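PDB 6IV9: Cas13d from uncultured Ruminococcus sp, which binds CRISPR RNA as an effector whose two HEPN domains serve crRNA maturation and target RNA cleavage. Local coordinates for residues K331-G336 with L359-I364; K338-L343 with Y404-F409; I345-G350 with R455-N460. The protein carries 2 engineered substitutions. All coordinates share one frame; numbering follows the deposited sequence.

Contact 1: residues K331-G336 with L359-I364; sequences KDFIEG and LYYDFI. With nucleotides of chain B.
Phe333 and Tyr361 meet where the backbones approach most closely, their CA atoms 7.9 Å apart. The bond from CA to CB of Phe333 points toward helix 353-366, and its first torsion (176°) sets CG opposite the backbone N, which carries the ring up to residues 360 to 364. The resulting aromatic pair is T-shaped: the edge of Tyr361 is turned to one face of Phe333, with ring centroids 5.0 Å apart and planes inclined at 68°. Tyr361 CD1 does the touching, 3.7 Å above the plane of the Phe333 ring and over its centre. The far end of the ring reaches the helix backbone as well, with Phe333 CZ 3.6 Å from Tyr361 CA. Here a short, weakly bonded helical turn following a loop lies against a longer helix in an all-helical part of the protein, and every touching residue is buried. Ile364 meets the ring at its edge, its CG1 4.1 Å from Phe333 CZ, while Tyr360 CD2 approaches the same CZ at 4.0 Å. An alanine in place of Phe333 is likely to open a gap beside Tyr361 and Ile364, and to deprive the tyrosine edge of the face it packs on. At the start of the turn the N-H groups of Phe333 and Ile334 are both taken by the carboxylate of Glu482. Further along, Gly336 brings its backbone to the RNA of chain B: Gly336 O stands 3.3 Å from A44 C4'. From the other segment, Ile364 CG2 lies 3.5 Å from O4' of U43 of chain B.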
loop_
_atom_site.group_PDB
_atom_site.type_symbol
_atom_site.label_atom_id
_atom_site.label_comp_id
_atom_site.label_asym_id
_atom_site.label_seq_id
_atom_site.Cartn_x
_atom_site.Cartn_y
_atom_site.Cartn_z
ATOM N N LYS A 331 16.763 22.908 0.070
ATOM C CA LYS A 331 17.925 23.778 -0.230
ATOM C C LYS A 331 17.742 24.457 -1.586
ATOM O O LYS A 331 17.633 23.768 -2.565
ATOM C CB LYS A 331 19.204 22.943 -0.209
ATOM C CG LYS A 331 20.460 23.689 0.210
ATOM C CD LYS A 331 21.721 23.016 -0.260
ATOM C CE LYS A 331 22.860 23.987 -0.478
ATOM N NZ LYS A 331 23.761 23.528 -1.560
ATOM N N ASP A 332 17.715 25.784 -1.598
ATOM C CA ASP A 332 17.596 26.529 -2.871
ATOM C C ASP A 332 16.371 26.044 -3.654
ATOM O O ASP A 332 16.489 25.822 -4.836
ATOM C CB ASP A 332 18.909 26.473 -3.648
ATOM C CG ASP A 332 20.047 27.161 -2.915
ATOM O OD1 ASP A 332 19.831 28.256 -2.400
ATOM O OD2 ASP A 332 21.119 26.578 -2.834
ATOM N N PHE A 333 15.227 25.951 -2.992
ATOM C CA PHE A 333 13.998 25.475 -3.662
ATOM C C PHE A 333 13.597 26.405 -4.808
ATOM O O PHE A 333 13.199 25.930 -5.839
ATOM C CB PHE A 333 12.863 25.385 -2.649
ATOM C CG PHE A 333 11.546 24.995 -3.250
ATOM C CD1 PHE A 333 10.693 25.957 -3.751
ATOM C CD2 PHE A 333 11.162 23.669 -3.315
ATOM C CE1 PHE A 333 9.476 25.609 -4.302
ATOM C CE2 PHE A 333 9.940 23.326 -3.863
ATOM C CZ PHE A 333 9.105 24.295 -4.353
ATOM N N ILE A 334 13.693 27.714 -4.607
ATOM C CA ILE A 334 13.254 28.646 -5.680
ATOM C C ILE A 334 14.138 28.474 -6.916
ATOM O O ILE A 334 13.615 28.353 -7.996
ATOM C CB ILE A 334 13.234 30.092 -5.166
ATOM C CG1 ILE A 334 12.324 30.228 -3.949
ATOM C CG2 ILE A 334 12.827 31.030 -6.277
ATOM C CD1 ILE A 334 12.273 31.616 -3.370
ATOM N N GLU A 335 15.449 28.456 -6.739
ATOM C CA GLU A 335 16.370 28.285 -7.887
ATOM C C GLU A 335 16.124 26.915 -8.522
ATOM O O GLU A 335 16.130 26.812 -9.712
ATOM C CB GLU A 335 17.810 28.442 -7.418
ATOM C CG GLU A 335 18.823 28.276 -8.520
ATOM C CD GLU A 335 18.874 29.408 -9.527
ATOM O OE1 GLU A 335 18.225 30.427 -9.299
ATOM O OE2 GLU A 335 19.561 29.250 -10.537
ATOM N N GLY A 336 15.879 25.903 -7.705
ATOM C CA GLY A 336 15.620 24.540 -8.189
ATOM C C GLY A 336 14.332 24.442 -8.981
ATOM O O GLY A 336 14.178 23.480 -9.701
ATOM N N LEU A 359 2.810 29.349 -2.531
ATOM C CA LEU A 359 1.804 28.382 -3.024
ATOM C C LEU A 359 2.499 27.244 -3.774
ATOM O O LEU A 359 2.061 26.132 -3.662
ATOM C CB LEU A 359 0.789 29.099 -3.908
ATOM C CG LEU A 359 -0.277 29.892 -3.163
ATOM C CD1 LEU A 359 -0.958 30.882 -4.080
ATOM C CD2 LEU A 359 -1.293 28.975 -2.527
ATOM N N TYR A 360 3.518 27.561 -4.554
ATOM C CA TYR A 360 4.247 26.535 -5.328
ATOM C C TYR A 360 4.965 25.563 -4.394
ATOM O O TYR A 360 4.956 24.381 -4.650
ATOM C CB TYR A 360 5.137 27.143 -6.404
ATOM C CG TYR A 360 5.538 26.136 -7.442
ATOM C CD1 TYR A 360 4.666 25.769 -8.441
ATOM C CD2 TYR A 360 6.762 25.514 -7.401
ATOM C CE1 TYR A 360 5.006 24.828 -9.390
ATOM C CE2 TYR A 360 7.126 24.576 -8.344
ATOM C CZ TYR A 360 6.244 24.231 -9.342
ATOM O OH TYR A 360 6.593 23.318 -10.277
ATOM N N TYR A 361 5.539 26.074 -3.311
ATOM C CA TYR A 361 6.193 25.170 -2.339
ATOM C C TYR A 361 5.115 24.241 -1.780
ATOM O O TYR A 361 5.372 23.082 -1.608
ATOM C CB TYR A 361 6.882 25.927 -1.204
ATOM C CG TYR A 361 7.556 25.024 -0.209
ATOM C CD1 TYR A 361 8.844 24.584 -0.411
ATOM C CD2 TYR A 361 6.901 24.580 0.918
ATOM C CE1 TYR A 361 9.472 23.732 0.472
ATOM C CE2 TYR A 361 7.511 23.721 1.811
ATOM C CZ TYR A 361 8.804 23.299 1.592
ATOM O OH TYR A 361 9.431 22.469 2.459
ATOM N N ASP A 362 3.939 24.788 -1.508
ATOM C CA ASP A 362 2.827 23.968 -0.974
ATOM C C ASP A 362 2.458 22.912 -2.012
ATOM O O ASP A 362 2.397 21.761 -1.664
ATOM C CB ASP A 362 1.608 24.840 -0.691
ATOM C CG ASP A 362 0.373 24.104 -0.207
ATOM O OD1 ASP A 362 0.146 22.986 -0.633
ATOM O OD2 ASP A 362 -0.357 24.687 0.566
ATOM N N PHE A 363 2.334 23.318 -3.258
ATOM C CA PHE A 363 1.919 22.409 -4.343
ATOM C C PHE A 363 2.899 21.241 -4.463
ATOM O O PHE A 363 2.458 20.165 -4.745
ATOM C CB PHE A 363 1.839 23.217 -5.635
ATOM C CG PHE A 363 1.509 22.443 -6.879
ATOM C CD1 PHE A 363 0.204 22.133 -7.194
ATOM C CD2 PHE A 363 2.503 22.053 -7.748
ATOM C CE1 PHE A 363 -0.096 21.434 -8.343
ATOM C CE2 PHE A 363 2.201 21.353 -8.896
ATOM C CZ PHE A 363 0.905 21.041 -9.186
ATOM N N ILE A 364 4.196 21.494 -4.358
ATOM C CA ILE A 364 5.203 20.402 -4.456
ATOM C C ILE A 364 5.305 19.530 -3.198
ATOM O O ILE A 364 5.215 18.335 -3.322
ATOM C CB ILE A 364 6.577 20.986 -4.829
ATOM C CG1 ILE A 364 6.541 21.667 -6.194
ATOM C CG2 ILE A 364 7.657 19.928 -4.762
ATOM C CD1 ILE A 364 6.319 20.726 -7.336
ATOM P P A B 44 10.199 19.277 -10.686
ATOM O OP1 A B 44 9.215 20.168 -11.330
ATOM O OP2 A B 44 10.028 17.805 -10.923
ATOM O "O5'" A B 44 11.752 19.558 -10.949
ATOM C "C5'" A B 44 12.203 20.953 -11.069
ATOM C "C4'" A B 44 13.546 21.034 -11.753
ATOM O "O4'" A B 44 14.578 20.413 -10.942
ATOM C "C3'" A B 44 13.576 20.295 -13.095
ATOM O "O3'" A B 44 14.428 20.969 -14.031
ATOM C "C2'" A B 44 14.130 18.942 -12.700
ATOM O "O2'" A B 44 14.804 18.276 -13.733
ATOM C "C1'" A B 44 15.156 19.337 -11.661
ATOM N N9 A B 44 15.432 18.274 -10.710
ATOM C C8 A B 44 14.564 17.428 -10.052
ATOM N N7 A B 44 15.156 16.613 -9.214
ATOM C C5 A B 44 16.499 16.952 -9.319
ATOM C C6 A B 44 17.639 16.472 -8.674
ATOM N N6 A B 44 17.611 15.488 -7.776
ATOM N N1 A B 44 18.832 17.026 -9.000
ATOM C C2 A B 44 18.854 18.020 -9.897
ATOM N N3 A B 44 17.840 18.569 -10.564
ATOM C C4 A B 44 16.680 17.980 -10.228
ATOM P P U B 43 6.849 15.281 -7.486
ATOM O OP1 U B 43 5.983 15.043 -6.274
ATOM O OP2 U B 43 6.224 15.693 -8.741
ATOM O "O5'" U B 43 7.886 16.375 -6.985
ATOM C "C5'" U B 43 8.983 16.789 -7.812
ATOM C "C4'" U B 43 9.539 18.100 -7.302
ATOM O "O4'" U B 43 10.141 17.805 -6.027
ATOM C "C3'" U B 43 10.683 18.705 -8.135
ATOM O "O3'" U B 43 10.065 19.538 -9.102
ATOM C "C2'" U B 43 11.486 19.463 -7.067
ATOM O "O2'" U B 43 10.723 20.605 -6.746
ATOM C "C1'" U B 43 11.375 18.509 -5.869
ATOM N N1 U B 43 12.471 17.535 -5.779
ATOM C C2 U B 43 13.723 17.998 -5.455
ATOM O O2 U B 43 13.951 19.160 -5.194
ATOM N N3 U B 43 14.703 17.046 -5.437
ATOM C C4 U B 43 14.568 15.708 -5.700
ATOM O O4 U B 43 15.556 14.979 -5.630
ATOM C C5 U B 43 13.244 15.299 -6.027
ATOM C C6 U B 43 12.264 16.202 -6.058
#

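Contact 2: residues K338-L343 with Y404-F409; sequences KVNISL and YKLMDF. With nucleotides of chain B.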
loop_
_atom_site.group_PDB
_atom_site.type_symbol
_atom_site.label_atom_id
_atom_site.label_comp_id
_atom_site.label_asym_id
_atom_site.label_seq_id
_atom_site.Cartn_x
_atom_site.Cartn_y
_atom_site.Cartn_z
ATOM N N LYS A 338 12.939 27.261 -10.657
ATOM C CA LYS A 338 12.891 28.583 -11.338
ATOM C C LYS A 338 12.115 28.540 -12.651
ATOM O O LYS A 338 11.508 29.516 -12.973
ATOM C CB LYS A 338 14.300 29.134 -11.558
ATOM C CG LYS A 338 15.189 28.293 -12.454
ATOM C CD LYS A 338 16.645 28.616 -12.348
ATOM C CE LYS A 338 16.987 29.918 -13.026
ATOM N NZ LYS A 338 18.439 30.156 -13.013
ATOM N N VAL A 339 12.202 27.464 -13.402
ATOM C CA VAL A 339 11.479 27.505 -14.693
ATOM C C VAL A 339 9.972 27.628 -14.467
ATOM O O VAL A 339 9.378 28.526 -15.005
ATOM C CB VAL A 339 11.788 26.230 -15.480
ATOM C CG1 VAL A 339 10.925 26.136 -16.708
ATOM C CG2 VAL A 339 13.255 26.100 -15.812
ATOM N N ASN A 340 9.388 26.740 -13.676
ATOM C CA ASN A 340 7.932 26.824 -13.437
ATOM C C ASN A 340 7.590 28.104 -12.682
ATOM O O ASN A 340 6.604 28.720 -13.012
ATOM C CB ASN A 340 7.395 25.574 -12.749
ATOM C CG ASN A 340 7.421 24.375 -13.664
ATOM O OD1 ASN A 340 7.954 24.442 -14.750
ATOM N ND2 ASN A 340 6.840 23.281 -13.223
ATOM N N ILE A 341 8.394 28.467 -11.694
ATOM C CA ILE A 341 8.064 29.673 -10.889
ATOM C C ILE A 341 8.062 30.916 -11.789
ATOM O O ILE A 341 7.128 31.682 -11.694
ATOM C CB ILE A 341 9.002 29.807 -9.682
ATOM C CG1 ILE A 341 8.668 28.763 -8.614
ATOM C CG2 ILE A 341 8.933 31.212 -9.123
ATOM C CD1 ILE A 341 9.733 28.567 -7.588
ATOM N N SER A 342 9.046 31.046 -12.674
ATOM C CA SER A 342 9.109 32.229 -13.572
ATOM C C SER A 342 7.880 32.276 -14.465
ATOM O O SER A 342 7.249 33.304 -14.511
ATOM C CB SER A 342 10.315 32.157 -14.433
ATOM O OG SER A 342 11.469 32.291 -13.655
ATOM N N LEU A 343 7.534 31.156 -15.078
ATOM C CA LEU A 343 6.382 31.100 -15.997
ATOM C C LEU A 343 5.116 31.493 -15.242
ATOM O O LEU A 343 4.309 32.199 -15.794
ATOM C CB LEU A 343 6.245 29.648 -16.446
ATOM C CG LEU A 343 6.555 29.313 -17.899
ATOM C CD1 LEU A 343 7.301 30.435 -18.601
ATOM C CD2 LEU A 343 7.322 28.007 -17.989
ATOM N N TYR A 404 1.906 19.487 -17.177
ATOM C CA TYR A 404 0.797 19.114 -16.266
ATOM C C TYR A 404 0.922 19.822 -14.921
ATOM O O TYR A 404 -0.104 20.152 -14.380
ATOM C CB TYR A 404 0.640 17.601 -16.170
ATOM C CG TYR A 404 0.111 16.988 -17.436
ATOM C CD1 TYR A 404 -0.255 17.781 -18.503
ATOM C CD2 TYR A 404 0.004 15.618 -17.582
ATOM C CE1 TYR A 404 -0.722 17.236 -19.682
ATOM C CE2 TYR A 404 -0.473 15.056 -18.749
ATOM C CZ TYR A 404 -0.834 15.868 -19.802
ATOM O OH TYR A 404 -1.285 15.332 -20.961
ATOM N N LYS A 405 2.139 19.990 -14.411
ATOM C CA LYS A 405 2.317 20.675 -13.109
ATOM C C LYS A 405 1.822 22.115 -13.246
ATOM O O LYS A 405 1.102 22.576 -12.397
ATOM C CB LYS A 405 3.789 20.679 -12.701
ATOM C CG LYS A 405 4.284 19.440 -11.977
ATOM C CD LYS A 405 5.665 19.571 -11.422
ATOM C CE LYS A 405 6.027 18.490 -10.434
ATOM N NZ LYS A 405 6.155 17.165 -11.077
ATOM N N LEU A 406 2.195 22.772 -14.333
ATOM C CA LEU A 406 1.765 24.171 -14.542
ATOM C C LEU A 406 0.244 24.238 -14.656
ATOM O O LEU A 406 -0.332 25.080 -14.025
ATOM C CB LEU A 406 2.446 24.695 -15.807
ATOM C CG LEU A 406 3.949 24.876 -15.666
ATOM C CD1 LEU A 406 4.626 25.013 -17.010
ATOM C CD2 LEU A 406 4.260 26.053 -14.773
ATOM N N MET A 407 -0.361 23.348 -15.427
ATOM C CA MET A 407 -1.831 23.343 -15.595
ATOM C C MET A 407 -2.514 23.030 -14.261
ATOM O O MET A 407 -3.415 23.740 -13.893
ATOM C CB MET A 407 -2.237 22.306 -16.641
ATOM C CG MET A 407 -1.754 22.629 -18.035
ATOM S SD MET A 407 -2.105 21.343 -19.237
ATOM C CE MET A 407 -1.785 22.205 -20.770
ATOM N N ASP A 408 -2.033 22.015 -13.553
ATOM C CA ASP A 408 -2.597 21.606 -12.246
ATOM C C ASP A 408 -2.452 22.764 -11.251
ATOM O O ASP A 408 -3.363 22.995 -10.493
ATOM C CB ASP A 408 -1.927 20.326 -11.746
ATOM C CG ASP A 408 -2.315 19.077 -12.521
ATOM O OD1 ASP A 408 -3.113 19.185 -13.437
ATOM O OD2 ASP A 408 -1.833 18.014 -12.184
ATOM N N PHE A 409 -1.329 23.468 -11.292
ATOM C CA PHE A 409 -1.097 24.587 -10.352
ATOM C C PHE A 409 -2.133 25.697 -10.551
ATOM O O PHE A 409 -2.604 26.215 -9.572
ATOM C CB PHE A 409 0.315 25.137 -10.486
ATOM C CG PHE A 409 0.617 26.182 -9.451
ATOM C CD1 PHE A 409 0.860 25.831 -8.138
ATOM C CD2 PHE A 409 0.610 27.522 -9.778
ATOM C CE1 PHE A 409 1.138 26.791 -7.184
ATOM C CE2 PHE A 409 0.874 28.483 -8.821
ATOM C CZ PHE A 409 1.139 28.115 -7.531
ATOM P P A B 44 10.199 19.277 -10.686
ATOM O OP1 A B 44 9.215 20.168 -11.330
ATOM O OP2 A B 44 10.028 17.805 -10.923
ATOM O "O5'" A B 44 11.752 19.558 -10.949
ATOM C "C5'" A B 44 12.203 20.953 -11.069
ATOM C "C4'" A B 44 13.546 21.034 -11.753
ATOM O "O4'" A B 44 14.578 20.413 -10.942
ATOM C "C3'" A B 44 13.576 20.295 -13.095
ATOM O "O3'" A B 44 14.428 20.969 -14.031
ATOM C "C2'" A B 44 14.130 18.942 -12.700
ATOM O "O2'" A B 44 14.804 18.276 -13.733
ATOM C "C1'" A B 44 15.156 19.337 -11.661
ATOM N N9 A B 44 15.432 18.274 -10.710
ATOM C C8 A B 44 14.564 17.428 -10.052
ATOM N N7 A B 44 15.156 16.613 -9.214
ATOM C C5 A B 44 16.499 16.952 -9.319
ATOM C C6 A B 44 17.639 16.472 -8.674
ATOM N N6 A B 44 17.611 15.488 -7.776
ATOM N N1 A B 44 18.832 17.026 -9.000
ATOM C C2 A B 44 18.854 18.020 -9.897
ATOM N N3 A B 44 17.840 18.569 -10.564
ATOM C C4 A B 44 16.680 17.980 -10.228
#
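Leu406 sets its branched end against Asn340, and these two side chains account for most of the surface buried here. They join two helices, 338-347 and 400-418, whose short segments run in broadly the same direction at 41° (signed crossing -41°) with axes 10.8 Å apart; this is helix-on-helix packing inside a bundle of helices, with no hydrogen bond crossing between the segments. The methyl CD2 of Leu406 sits over the flat face of the Asn340 amide, 3.7 Å from its CG and nearly equally far from the amide O and N. Although an aliphatic group covers that face, both polar ends of the buried amide are satisfied in other directions: OD1 accepts from Lys402 NZ, and ND2 pairs with Tyr360 OH. Bonds at both the O and the N of the amide would fix its rotation about CB-CG, so that the leucine packs on a plane of defined orientation. The other methyl of Leu406 serves Leu343, with CD1 4.1 Å from Leu343 CD2, the two side chains meeting at about a right angle. Leu343 also touches His464. Leu406 also touches Ile461 and Met465, which draws helix 436-464 and the loop after it into the same core. Lys405 adds its CB beside Asn340 ND2 at 4.0 Å, but the rest of the chain departs toward the RNA, where NZ forms a salt bridge with the phosphate of another nucleotide than A44. The approach to A44 of chain B is made by the aliphatic part of the chain, Lys405 CD lying 3.6 Å from its OP1.

Contact 3: residues I345-G350 with R455-N460; sequences IDMMKG and RNDFEN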
loop_
_atom_site.group_PDB
_atom_site.type_symbol
_atom_site.label_atom_id
_atom_site.label_comp_id
_atom_site.label_asym_id
_atom_site.label_seq_id
_atom_site.Cartn_x
_atom_site.Cartn_y
_atom_site.Cartn_z
ATOM N N ILE A 345 4.739 33.303 -12.431
ATOM C CA ILE A 345 4.733 34.728 -12.020
ATOM C C ILE A 345 4.328 35.578 -13.226
ATOM O O ILE A 345 3.483 36.416 -13.077
ATOM C CB ILE A 345 6.115 35.094 -11.463
ATOM C CG1 ILE A 345 6.313 34.523 -10.063
ATOM C CG2 ILE A 345 6.329 36.592 -11.498
ATOM C CD1 ILE A 345 7.707 34.625 -9.560
ATOM N N ASP A 346 4.877 35.302 -14.398
ATOM C CA ASP A 346 4.491 36.093 -15.588
ATOM C C ASP A 346 3.009 35.904 -15.892
ATOM O O ASP A 346 2.383 36.859 -16.273
ATOM C CB ASP A 346 5.207 35.590 -16.831
ATOM C CG ASP A 346 6.717 35.677 -16.744
ATOM O OD1 ASP A 346 7.218 36.241 -15.757
ATOM O OD2 ASP A 346 7.373 35.151 -17.656
ATOM N N MET A 347 2.532 34.669 -15.838
ATOM C CA MET A 347 1.138 34.270 -16.141
ATOM C C MET A 347 0.089 34.695 -15.101
ATOM O O MET A 347 -1.000 35.051 -15.509
ATOM C CB MET A 347 1.092 32.753 -16.304
ATOM C CG MET A 347 0.069 32.298 -17.268
ATOM S SD MET A 347 0.242 30.563 -17.659
ATOM C CE MET A 347 1.730 30.127 -16.780
ATOM N N MET A 348 0.360 34.576 -13.807
ATOM C CA MET A 348 -0.706 34.860 -12.809
ATOM C C MET A 348 -0.685 36.320 -12.355
ATOM O O MET A 348 -0.146 36.610 -11.303
ATOM C CB MET A 348 -0.588 33.905 -11.625
ATOM C CG MET A 348 -0.583 32.474 -12.081
ATOM S SD MET A 348 -0.233 31.367 -10.735
ATOM C CE MET A 348 -1.700 31.616 -9.749
ATOM N N LYS A 349 -1.373 37.158 -13.119
ATOM C CA LYS A 349 -1.438 38.636 -12.951
ATOM C C LYS A 349 -2.058 39.075 -11.625
ATOM O O LYS A 349 -1.596 40.072 -11.094
ATOM C CB LYS A 349 -2.175 39.255 -14.139
ATOM C CG LYS A 349 -1.550 38.933 -15.486
ATOM C CD LYS A 349 -0.073 39.233 -15.528
ATOM C CE LYS A 349 0.510 39.094 -16.914
ATOM N NZ LYS A 349 1.866 39.686 -16.988
ATOM N N GLY A 350 -3.041 38.355 -11.102
ATOM C CA GLY A 350 -3.708 38.826 -9.876
ATOM C C GLY A 350 -2.979 38.466 -8.596
ATOM O O GLY A 350 -3.488 38.797 -7.540
ATOM N N ARG A 455 -8.437 28.647 -20.943
ATOM C CA ARG A 455 -7.989 28.216 -22.285
ATOM C C ARG A 455 -6.755 29.015 -22.701
ATOM O O ARG A 455 -5.800 28.399 -23.103
ATOM C CB ARG A 455 -9.114 28.479 -23.287
ATOM C CG ARG A 455 -8.676 28.544 -24.741
ATOM C CD ARG A 455 -9.832 28.816 -25.685
ATOM N NE ARG A 455 -9.932 27.828 -26.749
ATOM C CZ ARG A 455 -11.040 27.166 -27.099
ATOM N NH1 ARG A 455 -12.227 27.558 -26.670
ATOM N NH2 ARG A 455 -10.958 26.112 -27.886
ATOM N N ASN A 456 -6.784 30.333 -22.560
ATOM C CA ASN A 456 -5.629 31.156 -22.993
ATOM C C ASN A 456 -4.401 30.820 -22.148
ATOM O O ASN A 456 -3.311 30.773 -22.696
ATOM C CB ASN A 456 -5.965 32.643 -23.000
ATOM C CG ASN A 456 -7.155 32.966 -23.872
ATOM O OD1 ASN A 456 -7.402 32.310 -24.872
ATOM N ND2 ASN A 456 -7.899 33.984 -23.497
ATOM N N ASP A 457 -4.595 30.623 -20.846
ATOM C CA ASP A 457 -3.471 30.277 -19.942
ATOM C C ASP A 457 -2.874 28.932 -20.366
ATOM O O ASP A 457 -1.658 28.811 -20.386
ATOM C CB ASP A 457 -3.943 30.231 -18.491
ATOM C CG ASP A 457 -4.090 31.593 -17.839
ATOM O OD1 ASP A 457 -3.474 32.536 -18.307
ATOM O OD2 ASP A 457 -4.814 31.688 -16.867
ATOM N N PHE A 458 -3.715 27.946 -20.660
ATOM C CA PHE A 458 -3.190 26.621 -21.067
ATOM C C PHE A 458 -2.425 26.732 -22.385
ATOM O O PHE A 458 -1.408 26.096 -22.527
ATOM C CB PHE A 458 -4.292 25.568 -21.129
ATOM C CG PHE A 458 -4.670 24.990 -19.794
ATOM C CD1 PHE A 458 -4.548 25.742 -18.646
ATOM C CD2 PHE A 458 -5.152 23.705 -19.687
ATOM C CE1 PHE A 458 -4.907 25.228 -17.416
ATOM C CE2 PHE A 458 -5.512 23.193 -18.457
ATOM C CZ PHE A 458 -5.388 23.957 -17.328
ATOM N N GLU A 459 -2.943 27.506 -23.328
ATOM C CA GLU A 459 -2.244 27.668 -24.626
ATOM C C GLU A 459 -0.891 28.331 -24.375
ATOM O O GLU A 459 0.082 27.936 -24.988
ATOM C CB GLU A 459 -3.103 28.478 -25.591
ATOM C CG GLU A 459 -3.666 27.638 -26.710
ATOM C CD GLU A 459 -5.121 27.871 -27.059
ATOM O OE1 GLU A 459 -5.584 29.019 -26.943
ATOM O OE2 GLU A 459 -5.781 26.898 -27.464
ATOM N N ASN A 460 -0.862 29.298 -23.473
ATOM C CA ASN A 460 0.396 30.007 -23.147
ATOM C C ASN A 460 1.406 29.005 -22.586
ATOM O O ASN A 460 2.561 29.040 -22.982
ATOM C CB ASN A 460 0.144 31.097 -22.111
ATOM C CG ASN A 460 1.356 31.974 -21.908
ATOM O OD1 ASN A 460 2.101 32.214 -22.840
ATOM N ND2 ASN A 460 1.570 32.441 -20.696
#
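Met347 faces the gap between Asp457 and Asn460, its CG equally close to both: 3.7 Å to Asp457 OD1 and 3.7 Å to Asn460 ND2. Asp457 and Asn460 stand three residues apart, so one turn of their helix presents a carboxylate and an amide to a single thioether chain. The conformation of the methionine is unusual. Its first torsion of -148° lies off the staggered values, the second is extended, and the third, at -5°, is nearly eclipsed, folding CE back toward CB. The chain thus turns sharply at the sulfur instead of running straight on past the helix. SD comes to 3.8 Å from the backbone oxygen Asp457 O and 3.8 Å from Asn460 ND2. None of these approaches is a hydrogen bond; they are van der Waals contacts of a polarisable group with polar atoms. Asn460 puts its CG opposite the backbone N (-171°), which carries the amide alongside Met347, and the two side chains pass each other in opposite directions. Asp457, whose CA-CB bond does not aim at the other segment, brings its carboxylate near by the turn of the side chain. In the fold, this is the C-terminal end of helix 338-347 meeting the side of the long helix 436-464, near the surface of the helical region: Met348 is the first residue to leave helical geometry, and Met347 also reaches Ile461, one residue beyond Asn460. Helix 400-418 packs against both segments, with Met348 on Phe409 and Leu410, and Asp457 also on Leu410. Beyond the helix end, Lys349 NZ turns back to Asp346 O in a weak hydrogen bond.

How the contacts relate
The three contacts lie in a row, two of them bordering the RNA. Contacts 1 and 2 have centres about 11 Å apart, contacts 2 and 3 about 10 Å, and contacts 1 and 3 about 19 Å, the last pair without touching. Contact 2 is therefore the middle layer: Phe363 CZ packs 3.6 Å from Lys405 O on the side of contact 1, and on the other side Met407 CB lies 3.6 Å from Phe458 CZ. Helix 338-347 serves both contacts 2 and 3, and the segments of all three alternate along the chain. Contacts 1 and 2 border nucleotides of chain B directly, whereas the nearest atom of contact 3 is about 13 Å from the nucleic acid.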